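Local coordinates for ABC transporter sugar binding protein (Xanthomonas axonopodis pv. citri, PDB 3UOR), which probably captures maltose or related sugars in the periplasm and delivers them to an ABC importer, at residues 229-234 against 389-394; 185-190 against 237-242; 222-227 against 397-402; 192-197 against 380-385; 198-203 against 287-292. All coordinates share one frame; numbering follows the deposited sequence.

Contact 1: residues 229-234 against 389-394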
# COMPACT_ATOMS: atom_id res chain seq x y z
N PHE A 229 8.63 -5.03 -18.46
CA PHE A 229 7.29 -5.66 -18.39
C PHE A 229 6.19 -4.58 -18.39
O PHE A 229 5.21 -4.67 -19.13
CB PHE A 229 7.21 -6.52 -17.11
CG PHE A 229 5.90 -7.25 -16.95
CD1 PHE A 229 5.50 -8.21 -17.87
CD2 PHE A 229 5.10 -7.01 -15.83
CE1 PHE A 229 4.30 -8.90 -17.70
CE2 PHE A 229 3.91 -7.69 -15.65
CZ PHE A 229 3.50 -8.65 -16.58
N TYR A 230 6.36 -3.56 -17.56
CA TYR A 230 5.41 -2.46 -17.45
C TYR A 230 5.29 -1.64 -18.77
O TYR A 230 4.20 -1.41 -19.28
CB TYR A 230 5.84 -1.56 -16.29
CG TYR A 230 5.05 -0.29 -16.09
CD1 TYR A 230 3.86 -0.30 -15.35
CD2 TYR A 230 5.52 0.94 -16.57
CE1 TYR A 230 3.15 0.88 -15.13
CE2 TYR A 230 4.81 2.12 -16.36
CZ TYR A 230 3.63 2.08 -15.62
OH TYR A 230 2.91 3.23 -15.38
N ASP A 231 6.42 -1.21 -19.33
CA ASP A 231 6.39 -0.44 -20.58
C ASP A 231 5.75 -1.26 -21.71
O ASP A 231 4.94 -0.75 -22.50
CB ASP A 231 7.80 -0.03 -20.97
CG ASP A 231 7.85 0.86 -22.20
OD1 ASP A 231 6.91 1.66 -22.41
OD2 ASP A 231 8.85 0.77 -22.94
N ASN A 232 6.10 -2.54 -21.78
CA ASN A 232 5.59 -3.40 -22.85
C ASN A 232 4.06 -3.38 -22.97
O ASN A 232 3.53 -3.45 -24.06
CB ASN A 232 6.08 -4.83 -22.68
CG ASN A 232 5.69 -5.72 -23.85
OD1 ASN A 232 6.12 -5.49 -24.98
ND2 ASN A 232 4.89 -6.73 -23.58
N MET A 233 3.36 -3.30 -21.84
CA MET A 233 1.89 -3.33 -21.86
C MET A 233 1.31 -2.13 -22.61
O MET A 233 0.29 -2.25 -23.28
CB MET A 233 1.32 -3.36 -20.44
CG MET A 233 1.70 -4.60 -19.62
SD MET A 233 0.72 -4.72 -18.10
CE MET A 233 1.95 -5.45 -17.03
N TYR A 234 1.91 -0.96 -22.46
CA TYR A 234 1.42 0.18 -23.23
C TYR A 234 1.80 0.06 -24.70
O TYR A 234 1.00 0.38 -25.56
CB TYR A 234 1.94 1.51 -22.68
CG TYR A 234 1.60 1.73 -21.23
CD1 TYR A 234 0.48 2.46 -20.86
CD2 TYR A 234 2.39 1.18 -20.23
CE1 TYR A 234 0.18 2.65 -19.52
CE2 TYR A 234 2.10 1.37 -18.90
CZ TYR A 234 1.00 2.09 -18.55
OH TYR A 234 0.75 2.27 -17.21
N GLU A 389 6.82 7.48 -17.11
CA GLU A 389 5.83 8.07 -17.99
C GLU A 389 6.52 8.60 -19.26
O GLU A 389 5.95 8.59 -20.35
CB GLU A 389 5.08 9.17 -17.29
CG GLU A 389 4.04 9.85 -18.14
CD GLU A 389 3.31 10.93 -17.38
OE1 GLU A 389 3.89 11.48 -16.42
OE2 GLU A 389 2.15 11.23 -17.73
N ARG A 390 7.77 9.03 -19.12
CA ARG A 390 8.52 9.52 -20.27
C ARG A 390 8.90 8.35 -21.18
O ARG A 390 8.86 8.47 -22.40
CB ARG A 390 9.78 10.24 -19.82
CG ARG A 390 10.17 11.40 -20.70
CD ARG A 390 10.81 12.48 -19.84
NE ARG A 390 11.96 11.94 -19.13
CZ ARG A 390 12.30 12.27 -17.89
NH1 ARG A 390 11.58 13.15 -17.20
NH2 ARG A 390 13.38 11.72 -17.34
N VAL A 391 9.28 7.24 -20.57
CA VAL A 391 9.55 6.03 -21.30
C VAL A 391 8.31 5.59 -22.08
O VAL A 391 8.39 5.31 -23.28
CB VAL A 391 9.99 4.90 -20.37
CG1 VAL A 391 9.87 3.54 -21.05
CG2 VAL A 391 11.40 5.16 -19.89
N VAL A 392 7.16 5.55 -21.40
CA VAL A 392 5.92 5.13 -22.05
C VAL A 392 5.45 6.09 -23.14
O VAL A 392 5.11 5.68 -24.25
CB VAL A 392 4.78 4.94 -21.06
CG1 VAL A 392 3.52 4.54 -21.80
CG2 VAL A 392 5.15 3.87 -19.99
N ARG A 393 5.40 7.38 -22.83
CA ARG A 393 4.84 8.35 -23.76
C ARG A 393 5.88 8.80 -24.79
O ARG A 393 5.59 8.80 -25.97
CB ARG A 393 4.28 9.56 -23.02
CG ARG A 393 3.12 9.24 -22.08
CD ARG A 393 2.40 10.52 -21.64
NE ARG A 393 0.95 10.35 -21.75
CZ ARG A 393 0.11 10.50 -20.73
NH1 ARG A 393 0.58 10.84 -19.55
NH2 ARG A 393 -1.19 10.32 -20.90
N GLY A 394 7.07 9.16 -24.34
CA GLY A 394 8.07 9.74 -25.23
C GLY A 394 8.98 8.72 -25.88
O GLY A 394 9.77 9.04 -26.73
O HOH W 1 9.01 3.06 -24.55
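A near-parallel helix pair of the periplasmic binding protein fold brings Val392 of helix 377-394 against Tyr230, Asp231 and Tyr234 of helix 221-235. The axes of segments 229-234 and 389-394 come within 9.6 Å and cross at -28°. Val392 spreads its two methyls over different neighbours. CG1, anti to the backbone N (chi1 178°), lies over one face of the Tyr234 ring, 3.5 Å from Tyr234 CG. CG2 approaches the Tyr230 ring obliquely, with Tyr230 CE2 4.0 Å away. The two rings also touch each other, as Tyr234 CE2 rests 3.7 Å above the Tyr230 plane toward its rim, and the Tyr234 hydroxyl bonds to Met189 O. Beside this apolar patch the buried Asp231 carboxylate slides past Val392, while Val391 CG1 packs 3.5 Å from Asp231 OD2. That carboxylate is held at both oxygens: OD1 accepts from Gln235 NE2 and OD2 from His398 NE2, which may help keep it ionised. A water also joins the helices at this point. More acceptors surround it than its two hydrogens can serve, and it sits 2.8 Å from Asp231 OD2 and 2.7 Å from Val391 O.

Contact 2: residues 185-190 against 237-242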
# COMPACT_ATOMS: atom_id res chain seq x y z
N TYR A 185 -9.17 -1.92 -24.34
CA TYR A 185 -7.90 -2.33 -23.76
C TYR A 185 -8.03 -3.50 -22.81
O TYR A 185 -9.13 -3.81 -22.36
CB TYR A 185 -7.25 -1.13 -23.07
CG TYR A 185 -6.92 -0.03 -24.04
CD1 TYR A 185 -5.68 0.03 -24.67
CD2 TYR A 185 -7.87 0.95 -24.36
CE1 TYR A 185 -5.38 1.03 -25.57
CE2 TYR A 185 -7.57 1.96 -25.28
CZ TYR A 185 -6.33 1.99 -25.88
OH TYR A 185 -6.01 2.98 -26.80
N ALA A 186 -6.91 -4.15 -22.52
CA ALA A 186 -6.91 -5.25 -21.57
C ALA A 186 -6.88 -4.73 -20.12
O ALA A 186 -7.60 -5.23 -19.27
CB ALA A 186 -5.75 -6.19 -21.84
N ILE A 187 -6.06 -3.71 -19.85
CA ILE A 187 -5.83 -3.28 -18.47
C ILE A 187 -5.63 -1.77 -18.37
O ILE A 187 -5.03 -1.15 -19.24
CB ILE A 187 -4.59 -3.98 -17.88
CG1 ILE A 187 -4.43 -3.65 -16.39
CG2 ILE A 187 -3.34 -3.56 -18.63
CD1 ILE A 187 -3.34 -4.52 -15.73
N LEU A 188 -6.14 -1.19 -17.28
CA LEU A 188 -5.94 0.21 -16.97
C LEU A 188 -4.94 0.40 -15.82
O LEU A 188 -5.15 -0.08 -14.71
CB LEU A 188 -7.27 0.88 -16.60
CG LEU A 188 -7.10 2.30 -16.06
CD1 LEU A 188 -6.59 3.21 -17.16
CD2 LEU A 188 -8.41 2.83 -15.48
N MET A 189 -3.85 1.11 -16.12
CA MET A 189 -2.83 1.48 -15.16
C MET A 189 -2.47 2.94 -15.45
O MET A 189 -1.63 3.21 -16.30
CB MET A 189 -1.56 0.64 -15.35
CG MET A 189 -1.73 -0.86 -15.21
SD MET A 189 -0.16 -1.76 -15.24
CE MET A 189 0.37 -1.43 -16.96
N PRO A 190 -3.13 3.88 -14.76
CA PRO A 190 -2.90 5.31 -15.05
C PRO A 190 -1.44 5.70 -14.90
O PRO A 190 -0.84 5.40 -13.88
CB PRO A 190 -3.76 6.03 -14.01
CG PRO A 190 -4.79 5.01 -13.59
CD PRO A 190 -4.09 3.68 -13.67
N GLY A 237 -0.35 -2.05 -26.74
CA GLY A 237 -1.72 -1.58 -26.80
C GLY A 237 -2.61 -2.33 -25.81
O GLY A 237 -3.84 -2.30 -25.94
N TRP A 238 -2.01 -2.99 -24.82
CA TRP A 238 -2.80 -3.72 -23.81
C TRP A 238 -3.34 -2.73 -22.79
O TRP A 238 -4.49 -2.85 -22.35
CB TRP A 238 -1.98 -4.82 -23.12
CG TRP A 238 -1.48 -5.86 -24.06
CD1 TRP A 238 -2.02 -6.21 -25.25
CD2 TRP A 238 -0.32 -6.68 -23.89
NE1 TRP A 238 -1.29 -7.22 -25.83
CE2 TRP A 238 -0.23 -7.52 -25.02
CE3 TRP A 238 0.64 -6.81 -22.88
CZ2 TRP A 238 0.80 -8.46 -25.18
CZ3 TRP A 238 1.67 -7.73 -23.04
CH2 TRP A 238 1.74 -8.54 -24.18
N ALA A 239 -2.52 -1.75 -22.45
CA ALA A 239 -2.88 -0.68 -21.53
C ALA A 239 -2.87 0.66 -22.25
O ALA A 239 -1.88 1.00 -22.89
CB ALA A 239 -1.89 -0.64 -20.41
N PRO A 240 -3.94 1.45 -22.09
CA PRO A 240 -4.01 2.78 -22.72
C PRO A 240 -2.99 3.73 -22.12
O PRO A 240 -2.66 3.65 -20.92
CB PRO A 240 -5.43 3.26 -22.36
CG PRO A 240 -5.76 2.53 -21.06
CD PRO A 240 -5.12 1.17 -21.24
N LYS A 241 -2.49 4.65 -22.94
CA LYS A 241 -1.51 5.62 -22.50
C LYS A 241 -2.21 6.85 -21.93
O LYS A 241 -2.26 7.90 -22.57
CB LYS A 241 -0.58 6.00 -23.66
CG LYS A 241 0.32 4.85 -24.10
CD LYS A 241 1.23 5.26 -25.23
CE LYS A 241 2.11 4.09 -25.65
NZ LYS A 241 2.98 4.40 -26.83
N VAL A 242 -2.76 6.71 -20.73
CA VAL A 242 -3.53 7.80 -20.13
C VAL A 242 -3.17 8.02 -18.67
O VAL A 242 -2.66 7.11 -18.01
CB VAL A 242 -5.04 7.53 -20.21
CG1 VAL A 242 -5.52 7.57 -21.66
CG2 VAL A 242 -5.37 6.19 -19.60
O HOH W 2 -3.75 4.94 -25.57
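Tyr185, with CG beside its backbone N and anti to its carbonyl carbon (chi1 -63°), lays its ring over Pro240, just after the Schellman motif that ends helix 221-235 at Gly237. Pro240 CB stands 3.7 Å from the ring centroid, almost on the normal, a CH-pi contact over the face. Trp238 O lies at the edge of the same ring, near its plane, and is shared by two backbone donors at the corner where the chain enters strand 187-188. Ala186 N reaches Trp238 O at 2.8 Å in the carbonyl plane, while Ile187 N, 3.1 Å from Trp238 O, comes from above that plane along a straighter path (162° at the hydrogen). The next carbonyl, Ile187 O, receives a CA-H...O contact from Ala239 CA at 3.2 Å. Further along, CD1 of Leu188 turns back to the loop, although the CB of this residue points away from it, and touches both Pro240 CG and Val242 CG2, each 4.0 Å away. Strand 187-188 joins the sheet beside strand 259-264, and these contacts lay the loop after helix 221-235 along it. The Tyr185 ring also has Lys177 as a cation-pi partner. At the hydroxyl end of Tyr185, a water lies 3.2 Å from Tyr185 OH and accepts from Lys241 N, the centre of an inverse gamma turn, at 2.9 Å.

Contact 3: residues 222-227 against 397-402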
# COMPACT_ATOMS: atom_id res chain seq x y z
N GLY A 222 16.73 -6.06 -11.71
CA GLY A 222 15.34 -6.17 -11.30
C GLY A 222 14.51 -5.02 -11.82
O GLY A 222 13.47 -5.21 -12.46
N PHE A 223 14.96 -3.79 -11.56
CA PHE A 223 14.18 -2.67 -12.05
C PHE A 223 14.07 -2.66 -13.58
O PHE A 223 12.99 -2.39 -14.14
CB PHE A 223 14.62 -1.31 -11.53
CG PHE A 223 13.67 -0.21 -11.93
CD1 PHE A 223 12.41 -0.13 -11.35
CD2 PHE A 223 13.99 0.67 -12.95
CE1 PHE A 223 11.51 0.84 -11.74
CE2 PHE A 223 13.09 1.67 -13.34
CZ PHE A 223 11.84 1.74 -12.75
N ARG A 224 15.17 -3.00 -14.26
CA ARG A 224 15.13 -3.10 -15.72
C ARG A 224 14.10 -4.11 -16.20
O ARG A 224 13.45 -3.90 -17.23
CB ARG A 224 16.50 -3.46 -16.28
CG ARG A 224 17.54 -2.35 -16.15
CD ARG A 224 18.86 -2.85 -16.70
NE ARG A 224 19.98 -1.92 -16.54
CZ ARG A 224 20.37 -1.06 -17.48
NH1 ARG A 224 19.69 -0.96 -18.61
NH2 ARG A 224 21.42 -0.30 -17.28
N LYS A 225 13.95 -5.21 -15.47
CA LYS A 225 12.99 -6.26 -15.87
C LYS A 225 11.56 -5.71 -15.64
O LYS A 225 10.68 -5.83 -16.50
CB LYS A 225 13.23 -7.55 -15.07
CG LYS A 225 12.59 -8.81 -15.63
CD LYS A 225 12.65 -9.95 -14.59
CE LYS A 225 12.44 -11.36 -15.17
NZ LYS A 225 11.09 -11.62 -15.74
N ALA A 226 11.36 -5.05 -14.51
CA ALA A 226 10.06 -4.47 -14.17
C ALA A 226 9.66 -3.34 -15.12
O ALA A 226 8.51 -3.28 -15.62
CB ALA A 226 10.07 -3.96 -12.70
N LEU A 227 10.59 -2.44 -15.37
CA LEU A 227 10.38 -1.41 -16.40
C LEU A 227 10.01 -2.04 -17.75
O LEU A 227 9.08 -1.60 -18.42
CB LEU A 227 11.63 -0.52 -16.58
CG LEU A 227 11.46 0.63 -17.60
CD1 LEU A 227 10.26 1.51 -17.15
CD2 LEU A 227 12.75 1.46 -17.69
N SER A 397 14.59 5.74 -24.04
CA SER A 397 15.13 4.38 -23.94
C SER A 397 15.24 3.92 -22.49
O SER A 397 15.35 4.73 -21.57
CB SER A 397 16.51 4.31 -24.58
OG SER A 397 17.46 4.93 -23.73
N HIS A 398 15.26 2.60 -22.29
CA HIS A 398 15.28 2.05 -20.95
C HIS A 398 16.65 2.27 -20.35
O HIS A 398 16.75 2.58 -19.16
CB HIS A 398 14.89 0.56 -20.96
CG HIS A 398 13.46 0.33 -21.36
ND1 HIS A 398 12.83 -0.89 -21.22
CD2 HIS A 398 12.54 1.17 -21.89
CE1 HIS A 398 11.59 -0.80 -21.66
NE2 HIS A 398 11.38 0.44 -22.07
N ASP A 399 17.69 2.13 -21.16
CA ASP A 399 19.05 2.45 -20.72
C ASP A 399 19.14 3.88 -20.21
O ASP A 399 19.69 4.11 -19.14
CB ASP A 399 20.08 2.26 -21.85
CG ASP A 399 20.51 0.81 -22.03
OD1 ASP A 399 21.05 0.48 -23.11
OD2 ASP A 399 20.31 0.01 -21.09
N ALA A 400 18.61 4.83 -20.99
CA ALA A 400 18.67 6.26 -20.65
C ALA A 400 17.83 6.47 -19.39
O ALA A 400 18.24 7.19 -18.49
CB ALA A 400 18.13 7.15 -21.80
N ALA A 401 16.65 5.87 -19.37
CA ALA A 401 15.71 6.03 -18.26
C ALA A 401 16.38 5.66 -16.95
O ALA A 401 16.43 6.47 -16.03
CB ALA A 401 14.47 5.16 -18.47
N VAL A 402 16.92 4.45 -16.85
CA VAL A 402 17.43 3.97 -15.56
C VAL A 402 18.72 4.70 -15.14
O VAL A 402 18.98 4.92 -13.95
CB VAL A 402 17.60 2.42 -15.54
CG1 VAL A 402 16.26 1.74 -15.87
CG2 VAL A 402 18.66 1.99 -16.56
O HOH W 3 14.30 -2.26 -19.32
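Val402 and Leu227 form the tight, buried side where segments 222-227 and 398-402 cross at 126°, a helix-helix packing that sets helix 398-412, near the C terminus, on helix 221-235 of the periplasmic binding protein fold. Val402 CG1 meets the Phe223 ring at its edge, 3.9 Å from CD2, and lies 4.0 Å from Leu227 CD2. Leu227 also sits over one face of the His398 imidazole in a CH-pi contact, its CG 4.2 Å from the ring centroid. With CG1 of Val402 anti to the carbonyl carbon (chi1 -57°), CG2 falls between backbone N and carbonyl carbon and lies over the centre of the Arg224 guanidinium, 3.6 Å from CZ. Beyond it the contact opens toward solvent and turns polar. The extended Arg224 chain brings NH1 within 2.7 Å of Asp399 OD2, a salt bridge in the guanidinium plane and nearly in line with the C-O bond of the carboxylate, whose own plane is turned 78° away. Arg224 NE bonds to Arg219 O, which helps hold the guanidinium in this orientation. With His398 NE2 engaged by Asp231, ND1 faces a water 2.8 Å away that donates to Arg224 O, also at 2.8 Å.

Contact 4: residues 192-197 against 380-385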
# COMPACT_ATOMS: atom_id res chain seq x y z
N ASN A 192 0.06 8.38 -14.23
CA ASN A 192 0.38 9.32 -13.15
C ASN A 192 0.56 8.64 -11.80
O ASN A 192 0.93 9.29 -10.82
CB ASN A 192 -0.72 10.38 -13.03
CG ASN A 192 -2.08 9.76 -12.74
OD1 ASN A 192 -2.66 9.10 -13.61
ND2 ASN A 192 -2.58 9.95 -11.53
N GLU A 193 0.25 7.34 -11.72
CA GLU A 193 0.39 6.60 -10.47
C GLU A 193 1.67 5.79 -10.49
O GLU A 193 2.07 5.29 -11.54
CB GLU A 193 -0.83 5.69 -10.25
CG GLU A 193 -2.15 6.48 -10.25
CD GLU A 193 -3.40 5.61 -10.16
OE1 GLU A 193 -3.31 4.36 -10.24
OE2 GLU A 193 -4.49 6.20 -10.00
N PHE A 194 2.34 5.68 -9.35
CA PHE A 194 3.57 4.92 -9.27
C PHE A 194 3.41 3.47 -8.74
O PHE A 194 4.33 2.66 -8.85
CB PHE A 194 4.57 5.66 -8.39
CG PHE A 194 4.18 5.72 -6.92
CD1 PHE A 194 4.43 4.65 -6.08
CD2 PHE A 194 3.56 6.85 -6.40
CE1 PHE A 194 4.08 4.70 -4.73
CE2 PHE A 194 3.21 6.91 -5.05
CZ PHE A 194 3.47 5.83 -4.21
N GLU A 195 2.25 3.15 -8.17
CA GLU A 195 2.09 1.89 -7.44
C GLU A 195 2.21 0.65 -8.33
O GLU A 195 2.71 -0.40 -7.89
CB GLU A 195 0.78 1.87 -6.63
CG GLU A 195 0.80 2.78 -5.40
CD GLU A 195 0.39 4.23 -5.70
OE1 GLU A 195 0.28 4.59 -6.89
OE2 GLU A 195 0.20 5.01 -4.76
N GLN A 196 1.78 0.76 -9.58
CA GLN A 196 1.84 -0.38 -10.49
C GLN A 196 3.29 -0.77 -10.81
O GLN A 196 3.67 -1.93 -10.63
CB GLN A 196 1.06 -0.09 -11.77
CG GLN A 196 -0.43 0.18 -11.56
CD GLN A 196 -0.71 1.62 -11.22
OE1 GLN A 196 0.21 2.39 -10.97
NE2 GLN A 196 -1.98 1.99 -11.23
N GLN A 197 4.11 0.19 -11.26
CA GLN A 197 5.52 -0.07 -11.58
C GLN A 197 6.18 -0.56 -10.33
O GLN A 197 6.98 -1.50 -10.36
CB GLN A 197 6.29 1.22 -12.00
CG GLN A 197 5.62 2.03 -13.07
CD GLN A 197 4.60 3.02 -12.52
OE1 GLN A 197 3.50 2.63 -12.07
NE2 GLN A 197 4.96 4.32 -12.56
N ILE A 380 11.83 9.64 -4.04
CA ILE A 380 12.36 8.67 -4.98
C ILE A 380 11.29 8.09 -5.92
O ILE A 380 11.49 8.06 -7.13
CB ILE A 380 13.16 7.58 -4.24
CG1 ILE A 380 14.44 8.21 -3.69
CG2 ILE A 380 13.45 6.41 -5.16
CD1 ILE A 380 15.14 7.38 -2.61
N VAL A 381 10.15 7.65 -5.38
CA VAL A 381 9.15 7.06 -6.27
C VAL A 381 8.50 8.08 -7.15
O VAL A 381 8.06 7.73 -8.24
CB VAL A 381 8.05 6.19 -5.59
CG1 VAL A 381 8.64 4.97 -4.97
CG2 VAL A 381 7.26 6.98 -4.60
N GLN A 382 8.42 9.34 -6.71
CA GLN A 382 7.97 10.40 -7.60
C GLN A 382 8.91 10.54 -8.81
O GLN A 382 8.43 10.68 -9.93
CB GLN A 382 7.81 11.74 -6.89
CG GLN A 382 6.59 11.81 -5.94
CD GLN A 382 5.32 11.19 -6.53
OE1 GLN A 382 5.05 11.28 -7.73
NE2 GLN A 382 4.52 10.56 -5.67
N GLU A 383 10.22 10.51 -8.60
CA GLU A 383 11.15 10.53 -9.74
C GLU A 383 10.92 9.30 -10.62
O GLU A 383 10.88 9.40 -11.84
CB GLU A 383 12.61 10.56 -9.30
CG GLU A 383 12.99 11.83 -8.53
CD GLU A 383 12.87 13.07 -9.40
OE1 GLU A 383 13.15 12.97 -10.61
OE2 GLU A 383 12.49 14.12 -8.87
N MET A 384 10.75 8.13 -10.00
CA MET A 384 10.63 6.90 -10.77
C MET A 384 9.47 7.05 -11.72
O MET A 384 9.55 6.69 -12.88
CB MET A 384 10.38 5.69 -9.86
CG MET A 384 9.90 4.45 -10.63
SD MET A 384 9.45 3.13 -9.50
CE MET A 384 7.85 3.74 -8.99
N ARG A 385 8.36 7.57 -11.22
CA ARG A 385 7.15 7.64 -12.01
C ARG A 385 7.29 8.67 -13.14
O ARG A 385 6.75 8.49 -14.24
CB ARG A 385 6.00 8.02 -11.10
CG ARG A 385 4.73 8.19 -11.83
CD ARG A 385 3.74 8.95 -10.99
NE ARG A 385 4.04 10.37 -10.88
CZ ARG A 385 4.09 11.21 -11.92
NH1 ARG A 385 3.93 10.75 -13.17
NH2 ARG A 385 4.33 12.49 -11.70
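Glu193, whose backbone O lies 3.9 Å from Arg385 CG, accepts on its side-chain OE1 a 2.9 Å bond from Gln196 NE2. The bond is fairly straight, 155° at the hydrogen, and stays close to the amide plane, and it ties Glu193 to the beginning of the helix that runs on to 202. Phe194 and Arg385 share the larger part of the packing, with Phe194 CB 3.9 Å from Arg385 CB. The CG of Phe194 is set between the backbone N and the carbonyl carbon (chi1 68°), which directs the ring at helix 377-394. There Val381 CG2 stands 3.8 Å from the ring centroid, nearly on the normal, in a CH-pi contact. The opposite face is taken by Glu195 CD, 3.7 Å above the plane, so the ring is sandwiched between a methyl and a carboxylate. Gln382 NE2 comes in obliquely, 3.9 Å from Phe194 CD2, with its amide turned 86° to the ring. Met384 bends at its third torsion to bring CE within 3.8 Å of Phe194 CB. On the more polar side, Arg385 NE gives a weak bond to Gln382 OE1, and Asn192 OD1 accepts from Glu244 N. The whole is an aromatic side chain from the turn before helix 195-202 packed on the flank of helix 377-394, toward the C-terminal end of the chain, within the periplasmic binding protein fold.

Contact 5: residues 198-203 against 287-292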
# COMPACT_ATOMS: atom_id res chain seq x y z
N LEU A 198 5.90 0.12 -9.23
CA LEU A 198 6.52 -0.26 -7.96
C LEU A 198 6.18 -1.72 -7.59
O LEU A 198 7.06 -2.48 -7.18
CB LEU A 198 6.11 0.71 -6.84
CG LEU A 198 6.60 0.32 -5.45
CD1 LEU A 198 8.12 0.27 -5.44
CD2 LEU A 198 6.11 1.33 -4.42
N SER A 199 4.91 -2.11 -7.74
CA SER A 199 4.49 -3.48 -7.42
C SER A 199 5.35 -4.47 -8.19
O SER A 199 5.91 -5.40 -7.61
CB SER A 199 3.01 -3.72 -7.76
OG SER A 199 2.19 -2.86 -6.98
N PHE A 200 5.46 -4.27 -9.50
CA PHE A 200 6.22 -5.19 -10.34
C PHE A 200 7.71 -5.18 -10.01
O PHE A 200 8.39 -6.20 -10.18
CB PHE A 200 5.98 -4.91 -11.84
CG PHE A 200 4.57 -5.17 -12.27
CD1 PHE A 200 3.97 -6.40 -12.00
CD2 PHE A 200 3.83 -4.18 -12.89
CE1 PHE A 200 2.66 -6.66 -12.36
CE2 PHE A 200 2.50 -4.43 -13.26
CZ PHE A 200 1.92 -5.68 -13.00
N ALA A 201 8.23 -4.04 -9.56
CA ALA A 201 9.64 -3.94 -9.18
C ALA A 201 9.91 -4.65 -7.86
O ALA A 201 10.97 -5.28 -7.67
CB ALA A 201 10.07 -2.48 -9.10
N LEU A 202 8.94 -4.57 -6.94
CA LEU A 202 9.03 -5.31 -5.68
C LEU A 202 9.01 -6.83 -5.88
O LEU A 202 9.39 -7.55 -4.98
CB LEU A 202 7.91 -4.91 -4.72
CG LEU A 202 8.04 -3.50 -4.19
CD1 LEU A 202 6.79 -3.14 -3.38
CD2 LEU A 202 9.27 -3.45 -3.35
N GLN A 203 8.55 -7.32 -7.03
CA GLN A 203 8.55 -8.77 -7.28
C GLN A 203 9.92 -9.34 -7.68
O GLN A 203 10.03 -10.51 -7.99
CB GLN A 203 7.51 -9.16 -8.34
CG GLN A 203 6.09 -8.77 -7.96
CD GLN A 203 5.13 -9.06 -9.06
OE1 GLN A 203 5.52 -9.15 -10.24
NE2 GLN A 203 3.86 -9.23 -8.71
N ALA A 287 -8.13 -10.56 -8.15
CA ALA A 287 -7.16 -11.65 -8.27
C ALA A 287 -5.80 -11.12 -7.87
O ALA A 287 -5.47 -9.98 -8.15
CB ALA A 287 -7.10 -12.21 -9.72
N PRO A 288 -5.00 -11.94 -7.22
CA PRO A 288 -3.72 -11.39 -6.76
C PRO A 288 -2.80 -11.11 -7.95
O PRO A 288 -3.06 -11.60 -9.03
CB PRO A 288 -3.17 -12.48 -5.83
CG PRO A 288 -3.88 -13.73 -6.20
CD PRO A 288 -5.18 -13.36 -6.86
N LEU A 289 -1.76 -10.33 -7.73
CA LEU A 289 -0.91 -9.84 -8.82
C LEU A 289 -0.03 -10.95 -9.40
O LEU A 289 0.70 -11.60 -8.66
CB LEU A 289 -0.03 -8.71 -8.25
CG LEU A 289 0.37 -7.50 -9.08
CD1 LEU A 289 -0.84 -6.86 -9.76
CD2 LEU A 289 1.13 -6.49 -8.23
N PRO A 290 -0.10 -11.18 -10.72
CA PRO A 290 0.85 -12.17 -11.25
C PRO A 290 2.29 -11.74 -11.01
O PRO A 290 2.58 -10.55 -10.97
CB PRO A 290 0.55 -12.17 -12.75
CG PRO A 290 -0.89 -11.72 -12.83
CD PRO A 290 -1.05 -10.72 -11.75
N GLY A 291 3.19 -12.70 -10.82
CA GLY A 291 4.61 -12.41 -10.70
C GLY A 291 5.38 -13.15 -11.78
O GLY A 291 4.79 -13.91 -12.56
N PRO A 292 6.71 -12.95 -11.84
CA PRO A 292 7.55 -13.57 -12.88
C PRO A 292 7.41 -15.10 -12.97
O PRO A 292 7.37 -15.65 -14.08
CB PRO A 292 8.96 -13.19 -12.45
CG PRO A 292 8.78 -11.87 -11.72
CD PRO A 292 7.45 -11.93 -11.06
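Gln203, at the end of helix 195-202, stretches straight out beyond CG (chi1 -59°, chi2 175°) and delivers its amide to the loop that follows strand 284-287. Gln203 NE2 donates to Pro290 O at 2.9 Å, approaching from well above the carbonyl plane instead of along a lone pair, while Gln203 OE1 lies 3.5 Å from Pro292 CD. In the loop, Leu289 takes a first torsion far from a staggered value (chi1 -145°), and its CD2 presses on Ser199 CB, one helical turn before Gln203, at 3.4 Å, a snug approach shorter than the normal van der Waals separation. The Leu289 and Phe200 side chains cross at about a right angle, with Leu289 CG 4.1 Å from Phe200 CE1, and Pro290 O lies at the edge of that ring. Both halves of the Gln203 amide have further partners: OE1 accepts from Trp166 NE1 and NE2 also donates to Ala297 O. The chemistry implies a glutamine that links the helix end to the loop, its rotation fixed from both ends and its N-H groups supplied to carbonyls of a proline-rich loop.

Overall arrangement
Following the chain from the N terminus, residues 185-190, 192-197 and 198-203 open contacts 2, 4 and 5, and helix 221-235 then opens contacts 3 and 1. The first loop to close is contact 2, at 237-242. Residues 287-292 close contact 5, helix 377-394 closes contacts 4 and 1, and helix 398-412 closes contact 3 last. Contact 5 therefore lies within the span of contact 4, and contact 1 within that of contact 3, while every other pair crosses. Contact 2 joins strand 187-188 to the loop after helix 221-235, contact 5 joins the 287-292 loop to helix 195-202, and contacts 1, 3 and 4 bring in helices 377-394 and 398-412. The contact centres lie about 10 to 19 Å from one another.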